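FtsY (PDB 1ZU5) is the SRP receptor FtsY, an SRP54-type protein that combines a helical bundle domain with a P-loop NTPase domain. Local coordinates at residues E8-K13 with T262-T267; A77-L82 with H307-F312; K135-A140 with D165-N170; N242-A247 with K277-I282. All coordinates share one frame; numbering follows the deposited sequence.

Contact 1. Residues E8-K13 with T262-T267; sequences EKAMLK and TKMDST
Lys9 and Asp265 lie side by side and point the same way. The Lys9 chain runs extended past CG, which places its CE 3.5 Å from Asp265 OD2. Lys9 NZ follows at 3.9 Å from Asp265 OD2, a long salt bridge. Lys13 reaches the same aspartate by another route. Its chain bends only at the last torsion (chi4 78°), and NZ donates to the backbone Asp265 O at 2.6 Å. The donor is tilted 22° from the carbonyl plane. Asp265 is therefore approached by two lysines, one at its carboxylate and one at its backbone carbonyl. On the buried side, the Met11 and Met264 chains cross obliquely, with their CE methyls 3.8 Å apart. Ala10 CB packs against Met264 CG beside them. A water accepts from Lys13 N (2.9 Å) and lies within bonding reach of Lys9 O and Asp265 O. It stands where the helix would otherwise bond Lys13 N directly to Lys9 O. The arrangement docks the first turns of helix 6-28 on the loop after strand 258-262. The TKMD sequence of Thr262 to Asp265 fits the G4 (TKxD) motif of SRP-type GTPase domains.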
loop_
_atom_site.group_PDB
_atom_site.type_symbol
_atom_site.label_atom_id
_atom_site.label_comp_id
_atom_site.label_asym_id
_atom_site.label_seq_id
_atom_site.Cartn_x
_atom_site.Cartn_y
_atom_site.Cartn_z
ATOM N N GLU A 8 8.026 12.543 -6.597
ATOM C CA GLU A 8 8.445 12.864 -7.959
ATOM C C GLU A 8 8.762 11.554 -8.642
ATOM O O GLU A 8 8.296 11.293 -9.757
ATOM C CB GLU A 8 9.733 13.714 -7.933
ATOM C CG GLU A 8 10.009 14.531 -9.199
ATOM C CD GLU A 8 9.126 15.770 -9.260
ATOM O OE1 GLU A 8 9.446 16.805 -8.583
ATOM O OE2 GLU A 8 8.086 15.696 -9.976
ATOM N N LYS A 9 9.542 10.729 -7.939
ATOM C CA LYS A 9 10.088 9.508 -8.504
ATOM C C LYS A 9 9.004 8.449 -8.649
ATOM O O LYS A 9 8.945 7.752 -9.680
ATOM C CB LYS A 9 11.268 8.984 -7.673
ATOM C CG LYS A 9 12.091 7.923 -8.429
ATOM C CD LYS A 9 12.747 6.898 -7.500
ATOM C CE LYS A 9 13.032 5.628 -8.244
ATOM N NZ LYS A 9 13.984 4.774 -7.447
ATOM N N ALA A 10 8.144 8.362 -7.625
ATOM C CA ALA A 10 7.021 7.415 -7.566
ATOM C C ALA A 10 6.033 7.661 -8.718
ATOM O O ALA A 10 5.662 6.731 -9.447
ATOM C CB ALA A 10 6.299 7.528 -6.208
ATOM N N MET A 11 5.656 8.933 -8.885
ATOM C CA MET A 11 4.663 9.363 -9.866
ATOM C C MET A 11 5.162 9.737 -11.267
ATOM O O MET A 11 4.351 9.992 -12.157
ATOM C CB MET A 11 3.853 10.523 -9.291
ATOM C CG MET A 11 3.280 10.246 -7.907
ATOM S SD MET A 11 2.309 8.721 -7.771
ATOM C CE MET A 11 1.125 8.895 -9.131
ATOM N N LEU A 12 6.470 9.749 -11.487
ATOM C CA LEU A 12 7.013 10.245 -12.792
ATOM C C LEU A 12 6.411 9.589 -14.036
ATOM O O LEU A 12 5.939 10.287 -14.939
ATOM C CB LEU A 12 8.551 10.145 -12.850
ATOM C CG LEU A 12 9.299 10.740 -14.047
ATOM C CD1 LEU A 12 9.235 12.236 -13.965
ATOM C CD2 LEU A 12 10.746 10.308 -14.021
ATOM N N LYS A 13 6.438 8.259 -14.096
ATOM C CA LYS A 13 6.062 7.567 -15.312
ATOM C C LYS A 13 4.569 7.646 -15.540
ATOM O O LYS A 13 4.108 7.750 -16.676
ATOM C CB LYS A 13 6.490 6.114 -15.238
ATOM C CG LYS A 13 7.964 5.889 -15.410
ATOM C CD LYS A 13 8.215 4.396 -15.437
ATOM C CE LYS A 13 9.694 4.067 -15.378
ATOM N NZ LYS A 13 10.162 4.202 -13.987
ATOM N N THR A 262 3.696 -1.048 -3.505
ATOM C CA THR A 262 5.086 -1.077 -3.879
ATOM C C THR A 262 5.223 -0.828 -5.375
ATOM O O THR A 262 4.229 -0.962 -6.125
ATOM C CB THR A 262 5.702 -2.440 -3.526
ATOM O OG1 THR A 262 5.164 -3.433 -4.396
ATOM C CG2 THR A 262 5.374 -2.838 -2.097
ATOM N N LYS A 263 6.452 -0.424 -5.779
ATOM C CA LYS A 263 6.908 -0.294 -7.177
ATOM C C LYS A 263 6.112 0.732 -7.929
ATOM O O LYS A 263 5.888 0.612 -9.137
ATOM C CB LYS A 263 6.902 -1.649 -7.893
ATOM C CG LYS A 263 7.498 -2.782 -6.961
ATOM C CD LYS A 263 8.172 -3.907 -7.712
ATOM C CE LYS A 263 7.464 -4.164 -8.999
ATOM N NZ LYS A 263 7.934 -5.393 -9.640
ATOM N N MET A 264 5.664 1.753 -7.213
ATOM C CA MET A 264 4.867 2.798 -7.843
ATOM C C MET A 264 5.667 3.504 -8.948
ATOM O O MET A 264 5.115 3.875 -9.959
ATOM C CB MET A 264 4.317 3.763 -6.801
ATOM C CG MET A 264 3.413 4.807 -7.394
ATOM S SD MET A 264 1.731 4.278 -7.782
ATOM C CE MET A 264 1.519 5.118 -9.376
ATOM N N ASP A 265 6.978 3.635 -8.782
ATOM C CA ASP A 265 7.842 4.218 -9.823
ATOM C C ASP A 265 7.940 3.407 -11.107
ATOM O O ASP A 265 8.434 3.918 -12.124
ATOM C CB ASP A 265 9.250 4.437 -9.284
ATOM C CG ASP A 265 9.845 3.191 -8.721
ATOM O OD1 ASP A 265 9.156 2.534 -7.909
ATOM O OD2 ASP A 265 11.012 2.871 -9.047
ATOM N N SER A 266 7.485 2.156 -11.065
ATOM C CA SER A 266 7.608 1.238 -12.211
ATOM C C SER A 266 6.314 1.162 -13.004
ATOM O O SER A 266 6.237 0.438 -14.010
ATOM C CB SER A 266 7.999 -0.169 -11.760
ATOM O OG SER A 266 9.189 -0.126 -11.025
ATOM N N THR A 267 5.301 1.901 -12.555
ATOM C CA THR A 267 4.044 1.874 -13.269
ATOM C C THR A 267 3.698 3.180 -13.957
ATOM O O THR A 267 3.908 4.262 -13.419
ATOM C CB THR A 267 2.868 1.395 -12.349
ATOM O OG1 THR A 267 1.761 1.016 -13.170
ATOM C CG2 THR A 267 2.413 2.464 -11.382
HETATM O O HOH W 1 8.114 6.950 -12.167
HETATM O O HOH W 2 4.706 6.395 -11.707
#

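Contact 2. Residues A77-L82 with H307-F312; sequences ALVESL and HLSSGF
Leu308 meets Leu82 through methyl ends alone, Leu308 CD2 to Leu82 CD1 at 4.3 Å. Both residues are buried. Leu82 also packs on Val57 of helix 51-63. One residue on, Ser309 turns its side chain to Val79. The Val79 CG2 methyl sits 3.5 Å from Ser309 OG and 3.7 Å from Ser309 CB. The hydroxyl is engaged elsewhere, in a hydrogen bond with Ile305 O. Val79 thus packs against a serine whose polar group is already satisfied by a backbone carbonyl one turn back. This part of the interface joins helix 71-87 of the helical bundle to helix 301-309, near the C-terminal end of the chain. Such packing of the last helix on the bundle is in keeping with the paired N and G domains of SRP-type proteins. Beyond Ser310 and Gly311 the chain turns, and Phe312 N bonds back to Ser309 O at 3.2 Å. The Phe312 ring has CG between the backbone N and the carbonyl carbon (chi1 60°). It folds back over that turn, and Ser309 O lies 3.7 Å above the ring plane, over its centre. Toward helix 71-87, Phe312 CE1 meets Val79 CG2 at 4.1 Å. Its neighbour CZ meets Leu78 CD2 at 4.2 Å, the two side chains crossing at about a right angle. Phe18 of helix 6-28 packs edge-to-face with the same ring.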
loop_
_atom_site.group_PDB
_atom_site.type_symbol
_atom_site.label_atom_id
_atom_site.label_comp_id
_atom_site.label_asym_id
_atom_site.label_seq_id
_atom_site.Cartn_x
_atom_site.Cartn_y
_atom_site.Cartn_z
ATOM N N ALA A 77 -10.985 21.201 -12.461
ATOM C CA ALA A 77 -12.153 20.459 -12.019
ATOM C C ALA A 77 -11.744 18.964 -11.944
ATOM O O ALA A 77 -12.077 18.264 -10.965
ATOM C CB ALA A 77 -13.319 20.689 -12.983
ATOM N N LEU A 78 -10.996 18.509 -12.967
ATOM C CA LEU A 78 -10.439 17.163 -13.012
ATOM C C LEU A 78 -9.600 16.880 -11.759
ATOM O O LEU A 78 -9.906 15.942 -10.994
ATOM C CB LEU A 78 -9.641 16.922 -14.299
ATOM C CG LEU A 78 -8.922 15.568 -14.461
ATOM C CD1 LEU A 78 -9.858 14.336 -14.269
ATOM C CD2 LEU A 78 -8.235 15.508 -15.813
ATOM N N VAL A 79 -8.574 17.689 -11.514
ATOM C CA VAL A 79 -7.795 17.506 -10.295
ATOM C C VAL A 79 -8.650 17.487 -9.035
ATOM O O VAL A 79 -8.426 16.657 -8.142
ATOM C CB VAL A 79 -6.700 18.539 -10.154
ATOM C CG1 VAL A 79 -6.048 18.416 -8.785
ATOM C CG2 VAL A 79 -5.665 18.361 -11.276
ATOM N N GLU A 80 -9.638 18.370 -8.948
ATOM C CA GLU A 80 -10.545 18.378 -7.763
ATOM C C GLU A 80 -11.321 17.056 -7.642
ATOM O O GLU A 80 -11.440 16.465 -6.551
ATOM C CB GLU A 80 -11.522 19.581 -7.824
ATOM C CG GLU A 80 -10.848 20.944 -7.535
ATOM C CD GLU A 80 -11.515 22.171 -8.219
ATOM O OE1 GLU A 80 -12.739 22.134 -8.520
ATOM O OE2 GLU A 80 -10.789 23.181 -8.436
ATOM N N SER A 81 -11.855 16.612 -8.776
ATOM C CA SER A 81 -12.669 15.395 -8.864
ATOM C C SER A 81 -11.892 14.112 -8.527
ATOM O O SER A 81 -12.397 13.267 -7.774
ATOM C CB SER A 81 -13.310 15.303 -10.252
ATOM O OG SER A 81 -14.030 16.500 -10.562
ATOM N N LEU A 82 -10.663 13.982 -9.043
ATOM C CA LEU A 82 -9.767 12.904 -8.640
ATOM C C LEU A 82 -9.607 12.864 -7.136
ATOM O O LEU A 82 -9.737 11.802 -6.520
ATOM C CB LEU A 82 -8.384 13.072 -9.266
ATOM C CG LEU A 82 -8.294 12.945 -10.789
ATOM C CD1 LEU A 82 -6.926 13.395 -11.223
ATOM C CD2 LEU A 82 -8.553 11.545 -11.249
ATOM N N HIS A 307 1.345 15.248 -7.699
ATOM C CA HIS A 307 2.306 14.621 -8.599
ATOM C C HIS A 307 1.731 13.855 -9.790
ATOM O O HIS A 307 2.300 13.880 -10.879
ATOM C CB HIS A 307 3.288 13.784 -7.802
ATOM C CG HIS A 307 4.299 14.617 -7.086
ATOM N ND1 HIS A 307 5.472 15.030 -7.678
ATOM C CD2 HIS A 307 4.283 15.171 -5.850
ATOM C CE1 HIS A 307 6.157 15.769 -6.821
ATOM N NE2 HIS A 307 5.452 15.876 -5.707
ATOM N N LEU A 308 0.593 13.197 -9.588
ATOM C CA LEU A 308 -0.091 12.518 -10.663
ATOM C C LEU A 308 -0.469 13.516 -11.756
ATOM O O LEU A 308 -0.360 13.221 -12.953
ATOM C CB LEU A 308 -1.359 11.855 -10.124
ATOM C CG LEU A 308 -2.315 11.233 -11.154
ATOM C CD1 LEU A 308 -1.588 10.133 -11.965
ATOM C CD2 LEU A 308 -3.613 10.722 -10.477
ATOM N N SER A 309 -0.917 14.701 -11.341
ATOM C CA SER A 309 -1.444 15.655 -12.290
ATOM C C SER A 309 -0.441 16.760 -12.617
ATOM O O SER A 309 -0.755 17.690 -13.350
ATOM C CB SER A 309 -2.783 16.185 -11.809
ATOM O OG SER A 309 -2.657 16.822 -10.568
ATOM N N SER A 310 0.788 16.624 -12.120
ATOM C CA SER A 310 1.824 17.647 -12.328
ATOM C C SER A 310 2.067 17.943 -13.812
ATOM O O SER A 310 2.126 19.109 -14.206
ATOM C CB SER A 310 3.139 17.265 -11.631
ATOM O OG SER A 310 3.850 16.279 -12.365
ATOM N N GLY A 311 2.195 16.891 -14.629
ATOM C CA GLY A 311 2.401 17.049 -16.070
ATOM C C GLY A 311 1.483 18.041 -16.788
ATOM O O GLY A 311 1.838 18.548 -17.846
ATOM N N PHE A 312 0.302 18.326 -16.257
ATOM C CA PHE A 312 -0.611 19.213 -16.975
ATOM C C PHE A 312 -1.102 20.385 -16.125
ATOM O O PHE A 312 -2.171 20.930 -16.369
ATOM C CB PHE A 312 -1.765 18.420 -17.644
ATOM C CG PHE A 312 -2.628 17.625 -16.675
ATOM C CD1 PHE A 312 -3.697 18.238 -15.983
ATOM C CD2 PHE A 312 -2.395 16.259 -16.472
ATOM C CE1 PHE A 312 -4.482 17.522 -15.108
ATOM C CE2 PHE A 312 -3.175 15.533 -15.590
ATOM C CZ PHE A 312 -4.222 16.161 -14.914
#

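Contact 3. Residues K135-A140 with D165-N170; sequences KVLIAA and DLVKAN
Ile138 and Leu166 pair across two parallel strands, 136-140 and 164-168, of a beta-alpha-beta unit whose crossover helix is 148-158. The strands are held by four backbone hydrogen bonds. Ile138 uses both its polar backbone atoms: its N donates to Asp165 O, and its O accepts from Val167 N at 2.8 Å. Asp165 N to Val136 O and Ala140 N to Val167 O extend the pairing at the two ends. The tight part lies on the face carrying Ile138, Ala140 and Leu166. There Leu166 CD1 approaches Ile138 CG2 at 3.5 Å and Ala140 CB at 4.1 Å. Leu166 CG is turned opposite the backbone N (chi1 -178°), and its CD1 reaches inward to the neighbouring strand. Helix 148-158 packs over this face through Leu152 and Ile156. On the other face, under helix 176-189, the side-chain approaches are somewhat longer: Leu137 CD1 meets Val167 CG2 at 4.0 Å and Asp165 CB at 3.9 Å. The solvent side is at strand 164-168, the outermost of the sheet at this end. Asp165 OD2 bonds to Tyr192 OH, while the exposed Lys168 leads away to a salt bridge with Glu153. Past the last direct bond, a water links the two chains, donating to Ala140 O at 2.9 Å and accepting from Ala169 N at 3.0 Å.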
loop_
_atom_site.group_PDB
_atom_site.type_symbol
_atom_site.label_atom_id
_atom_site.label_comp_id
_atom_site.label_asym_id
_atom_site.label_seq_id
_atom_site.Cartn_x
_atom_site.Cartn_y
_atom_site.Cartn_z
ATOM N N LYS A 135 13.558 0.245 18.614
ATOM C CA LYS A 135 14.136 -1.102 18.675
ATOM C C LYS A 135 13.212 -2.089 17.961
ATOM O O LYS A 135 12.093 -2.332 18.423
ATOM C CB LYS A 135 14.355 -1.537 20.143
ATOM C CG LYS A 135 15.505 -2.514 20.341
ATOM C CD LYS A 135 15.396 -3.262 21.682
ATOM C CE LYS A 135 16.677 -4.103 21.940
ATOM N NZ LYS A 135 16.595 -5.007 23.129
ATOM N N VAL A 136 13.698 -2.665 16.851
ATOM C CA VAL A 136 12.856 -3.514 15.970
ATOM C C VAL A 136 13.137 -5.037 15.908
ATOM O O VAL A 136 14.286 -5.510 15.791
ATOM C CB VAL A 136 12.752 -2.924 14.547
ATOM C CG1 VAL A 136 11.669 -3.706 13.713
ATOM C CG2 VAL A 136 12.438 -1.393 14.604
ATOM N N LEU A 137 12.056 -5.800 15.982
ATOM C CA LEU A 137 12.116 -7.240 15.847
ATOM C C LEU A 137 11.320 -7.704 14.616
ATOM O O LEU A 137 10.181 -7.271 14.405
ATOM C CB LEU A 137 11.587 -7.917 17.129
ATOM C CG LEU A 137 11.891 -9.411 17.278
ATOM C CD1 LEU A 137 13.363 -9.683 17.103
ATOM C CD2 LEU A 137 11.402 -9.952 18.603
ATOM N N ILE A 138 11.920 -8.601 13.825
ATOM C CA ILE A 138 11.251 -9.263 12.719
ATOM C C ILE A 138 10.995 -10.727 13.076
ATOM O O ILE A 138 11.869 -11.394 13.612
ATOM C CB ILE A 138 12.075 -9.180 11.422
ATOM C CG1 ILE A 138 12.183 -7.741 10.933
ATOM C CG2 ILE A 138 11.407 -10.007 10.332
ATOM C CD1 ILE A 138 13.259 -7.592 9.846
ATOM N N ALA A 139 9.789 -11.217 12.785
ATOM C CA ALA A 139 9.435 -12.610 12.995
ATOM C C ALA A 139 9.274 -13.278 11.612
ATOM O O ALA A 139 8.334 -12.982 10.838
ATOM C CB ALA A 139 8.163 -12.711 13.793
ATOM N N ALA A 140 10.216 -14.148 11.274
ATOM C CA ALA A 140 10.169 -14.787 9.968
ATOM C C ALA A 140 9.199 -15.999 10.075
ATOM O O ALA A 140 9.634 -17.166 10.212
ATOM C CB ALA A 140 11.615 -15.200 9.536
ATOM N N ASP A 165 16.624 -6.910 14.814
ATOM C CA ASP A 165 16.960 -8.301 15.044
ATOM C C ASP A 165 15.894 -9.199 14.430
ATOM O O ASP A 165 14.840 -8.719 14.011
ATOM C CB ASP A 165 17.097 -8.544 16.550
ATOM C CG ASP A 165 18.162 -7.652 17.189
ATOM O OD1 ASP A 165 19.352 -7.777 16.805
ATOM O OD2 ASP A 165 17.801 -6.819 18.056
ATOM N N LEU A 166 16.154 -10.507 14.395
ATOM C CA LEU A 166 15.293 -11.447 13.685
ATOM C C LEU A 166 15.034 -12.659 14.525
ATOM O O LEU A 166 15.948 -13.132 15.193
ATOM C CB LEU A 166 16.009 -11.940 12.422
ATOM C CG LEU A 166 15.270 -12.900 11.503
ATOM C CD1 LEU A 166 14.104 -12.169 10.833
ATOM C CD2 LEU A 166 16.245 -13.467 10.468
ATOM N N VAL A 167 13.807 -13.193 14.455
ATOM C CA VAL A 167 13.495 -14.472 15.056
ATOM C C VAL A 167 13.066 -15.447 13.965
ATOM O O VAL A 167 12.114 -15.194 13.229
ATOM C CB VAL A 167 12.403 -14.345 16.161
ATOM C CG1 VAL A 167 11.906 -15.720 16.599
ATOM C CG2 VAL A 167 12.961 -13.617 17.360
ATOM N N LYS A 168 13.758 -16.573 13.856
ATOM C CA LYS A 168 13.347 -17.587 12.905
ATOM C C LYS A 168 13.111 -18.953 13.547
ATOM O O LYS A 168 13.611 -19.223 14.648
ATOM C CB LYS A 168 14.364 -17.696 11.771
ATOM C CG LYS A 168 15.778 -18.011 12.209
ATOM C CD LYS A 168 16.716 -16.978 11.611
ATOM C CE LYS A 168 18.131 -17.203 12.077
ATOM N NZ LYS A 168 18.463 -18.540 11.565
ATOM N N ALA A 169 12.347 -19.784 12.829
ATOM C CA ALA A 169 12.190 -21.218 13.088
ATOM C C ALA A 169 13.513 -21.953 13.289
ATOM O O ALA A 169 14.525 -21.576 12.708
ATOM C CB ALA A 169 11.407 -21.875 11.932
ATOM N N ASN A 170 13.472 -23.014 14.101
ATOM C CA ASN A 170 14.619 -23.932 14.288
ATOM C C ASN A 170 14.522 -25.132 13.334
ATOM O O ASN A 170 14.476 -24.950 12.098
ATOM C CB ASN A 170 14.795 -24.373 15.760
ATOM C CG ASN A 170 13.467 -24.684 16.446
ATOM O OD1 ASN A 170 12.884 -25.765 16.284
ATOM N ND2 ASN A 170 12.978 -23.729 17.236
HETATM O O HOH W 3 11.893 -18.918 9.962
#

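Contact 4. Residues N242-A247 with K277-I282; sequences NGVIQA and KELLNI
Ile245 and Leu279 bring the two backbones nearest, with their CA atoms 7.0 Å apart. Residues 242-247 are regular helix, part of helix 240-253. Residues 277-279 are the last turn of helix 272-279. The chain leaves helical geometry at Asn281, where phi is positive (51°). Lys277 NZ donates to Asn281 OD1 at 3.0 Å, which ties the end of the helix to the residue that breaks it. The side chains meet mostly through methyl ends. Val244 turns toward the other segment, and its CG1 methyl is gripped by two leucines. Leu279 CD1 lies 3.7 Å from it, the two side chains crossing at about a right angle. Leu280 CD1 comes to 3.2 Å from the same CG1, a distance so short that its detail is doubtful. Leu279 CG stands opposite its carbonyl carbon (chi1 -51°), and its CD1 also reaches Ile245 CG1 at 3.8 Å. This second touch is on the more exposed side, where Ile245 lies. Deeper in, Leu280 CD2 packs on Ala247 CB at 4.1 Å. Both of these residues also rest on Leu233 of strand 230-236. This part of the contact therefore lies against the central sheet of the P-loop NTPase-type fold. Lys277 and Glu278 touch helix 51-63 of the bundle. A weak hydrogen bond from Lys252 NZ to Leu279 O lies just outside. The side chains of the two segments meet one another only through carbon, which suggests that the contact holds mainly by close fit and burial.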
loop_
_atom_site.group_PDB
_atom_site.type_symbol
_atom_site.label_atom_id
_atom_site.label_comp_id
_atom_site.label_asym_id
_atom_site.label_seq_id
_atom_site.Cartn_x
_atom_site.Cartn_y
_atom_site.Cartn_z
ATOM N N ASN A 242 -5.791 -5.806 -11.998
ATOM C CA ASN A 242 -5.906 -7.237 -11.721
ATOM C C ASN A 242 -5.279 -7.674 -10.400
ATOM O O ASN A 242 -5.861 -8.472 -9.664
ATOM C CB ASN A 242 -5.382 -8.042 -12.902
ATOM C CG ASN A 242 -6.309 -7.946 -14.118
ATOM O OD1 ASN A 242 -7.436 -8.437 -14.104
ATOM N ND2 ASN A 242 -5.850 -7.277 -15.146
ATOM N N GLY A 243 -4.109 -7.133 -10.074
ATOM C CA GLY A 243 -3.491 -7.409 -8.793
ATOM C C GLY A 243 -4.256 -6.812 -7.616
ATOM O O GLY A 243 -4.170 -7.342 -6.477
ATOM N N VAL A 244 -4.982 -5.715 -7.866
ATOM C CA VAL A 244 -5.841 -5.096 -6.861
ATOM C C VAL A 244 -7.068 -5.991 -6.582
ATOM O O VAL A 244 -7.435 -6.210 -5.410
ATOM C CB VAL A 244 -6.322 -3.681 -7.294
ATOM C CG1 VAL A 244 -7.377 -3.150 -6.299
ATOM C CG2 VAL A 244 -5.132 -2.677 -7.414
ATOM N N ILE A 245 -7.697 -6.472 -7.662
ATOM C CA ILE A 245 -8.765 -7.469 -7.613
ATOM C C ILE A 245 -8.330 -8.706 -6.846
ATOM O O ILE A 245 -9.003 -9.136 -5.920
ATOM C CB ILE A 245 -9.268 -7.835 -9.021
ATOM C CG1 ILE A 245 -9.838 -6.585 -9.709
ATOM C CG2 ILE A 245 -10.340 -8.947 -8.956
ATOM C CD1 ILE A 245 -10.314 -6.807 -11.187
ATOM N N GLN A 246 -7.175 -9.260 -7.171
ATOM C CA GLN A 246 -6.644 -10.331 -6.354
ATOM C C GLN A 246 -6.397 -9.924 -4.886
ATOM O O GLN A 246 -6.589 -10.696 -3.942
ATOM C CB GLN A 246 -5.343 -10.816 -6.978
ATOM C CG GLN A 246 -4.686 -11.871 -6.201
ATOM C CD GLN A 246 -3.329 -12.162 -6.724
ATOM O OE1 GLN A 246 -2.404 -11.341 -6.587
ATOM N NE2 GLN A 246 -3.171 -13.346 -7.335
ATOM N N ALA A 247 -5.914 -8.725 -4.670
ATOM C CA ALA A 247 -5.668 -8.295 -3.305
ATOM C C ALA A 247 -6.978 -8.286 -2.464
ATOM O O ALA A 247 -6.933 -8.509 -1.252
ATOM C CB ALA A 247 -4.996 -6.936 -3.326
ATOM N N LYS A 277 -8.905 2.169 -3.464
ATOM C CA LYS A 277 -9.907 2.778 -2.652
ATOM C C LYS A 277 -11.284 2.254 -3.015
ATOM O O LYS A 277 -12.092 1.918 -2.139
ATOM C CB LYS A 277 -9.830 4.281 -2.923
ATOM C CG LYS A 277 -10.978 5.117 -2.385
ATOM C CD LYS A 277 -11.013 5.092 -0.869
ATOM C CE LYS A 277 -12.325 5.716 -0.409
ATOM N NZ LYS A 277 -12.355 5.744 1.069
ATOM N N GLU A 278 -11.570 2.213 -4.313
ATOM C CA GLU A 278 -12.794 1.631 -4.805
ATOM C C GLU A 278 -12.939 0.154 -4.437
ATOM O O GLU A 278 -13.951 -0.226 -3.951
ATOM C CB GLU A 278 -12.868 1.790 -6.320
ATOM C CG GLU A 278 -14.231 1.410 -6.913
ATOM C CD GLU A 278 -15.377 2.091 -6.216
ATOM O OE1 GLU A 278 -15.305 3.314 -6.015
ATOM O OE2 GLU A 278 -16.355 1.401 -5.858
ATOM N N LEU A 279 -11.941 -0.687 -4.662
ATOM C CA LEU A 279 -12.228 -2.112 -4.646
ATOM C C LEU A 279 -11.991 -2.686 -3.288
ATOM O O LEU A 279 -12.590 -3.667 -2.932
ATOM C CB LEU A 279 -11.406 -2.849 -5.696
ATOM C CG LEU A 279 -11.434 -2.318 -7.140
ATOM C CD1 LEU A 279 -10.644 -3.246 -8.042
ATOM C CD2 LEU A 279 -12.865 -2.263 -7.593
ATOM N N LEU A 280 -11.126 -2.047 -2.510
ATOM C CA LEU A 280 -10.810 -2.542 -1.178
ATOM C C LEU A 280 -11.260 -1.611 -0.063
ATOM O O LEU A 280 -11.502 -2.045 1.035
ATOM C CB LEU A 280 -9.307 -2.823 -1.046
ATOM C CG LEU A 280 -8.651 -3.902 -1.914
ATOM C CD1 LEU A 280 -8.353 -3.346 -3.255
ATOM C CD2 LEU A 280 -7.358 -4.252 -1.307
ATOM N N ASN A 281 -11.336 -0.320 -0.331
ATOM C CA ASN A 281 -11.676 0.666 0.687
ATOM C C ASN A 281 -10.814 0.475 1.879
ATOM O O ASN A 281 -11.321 0.420 2.979
ATOM C CB ASN A 281 -13.144 0.558 1.103
ATOM C CG ASN A 281 -13.631 1.781 1.852
ATOM O OD1 ASN A 281 -13.061 2.884 1.748
ATOM N ND2 ASN A 281 -14.692 1.593 2.633
ATOM N N ILE A 282 -9.509 0.343 1.645
ATOM C CA ILE A 282 -8.498 0.251 2.695
ATOM C C ILE A 282 -7.458 1.322 2.342
ATOM O O ILE A 282 -7.042 1.430 1.169
ATOM C CB ILE A 282 -7.809 -1.134 2.785
ATOM C CG1 ILE A 282 -8.801 -2.174 3.271
ATOM C CG2 ILE A 282 -6.665 -1.119 3.784
ATOM C CD1 ILE A 282 -8.466 -3.575 2.786
#

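Contacts 1 and 2 lie where helices of the bundle meet the P-loop NTPase domain. Their centres are about 16 Å apart, and they touch directly: Met11 packs on His307 and Leu308. Along the chain they alternate. Contact 4 sits nearest the centre of the chain, about 18 Å from contact 1 and 22 Å from contact 2, centre to centre. Contact 3 lies at the far sheet edge, its centre about 42 Å from that of contact 2. Contacts 3 and 4 come in series and join neighbouring elements of one domain. Contacts 1 and 2 instead join helices from the first part of the chain to elements from its last part, which ties the domains to each other.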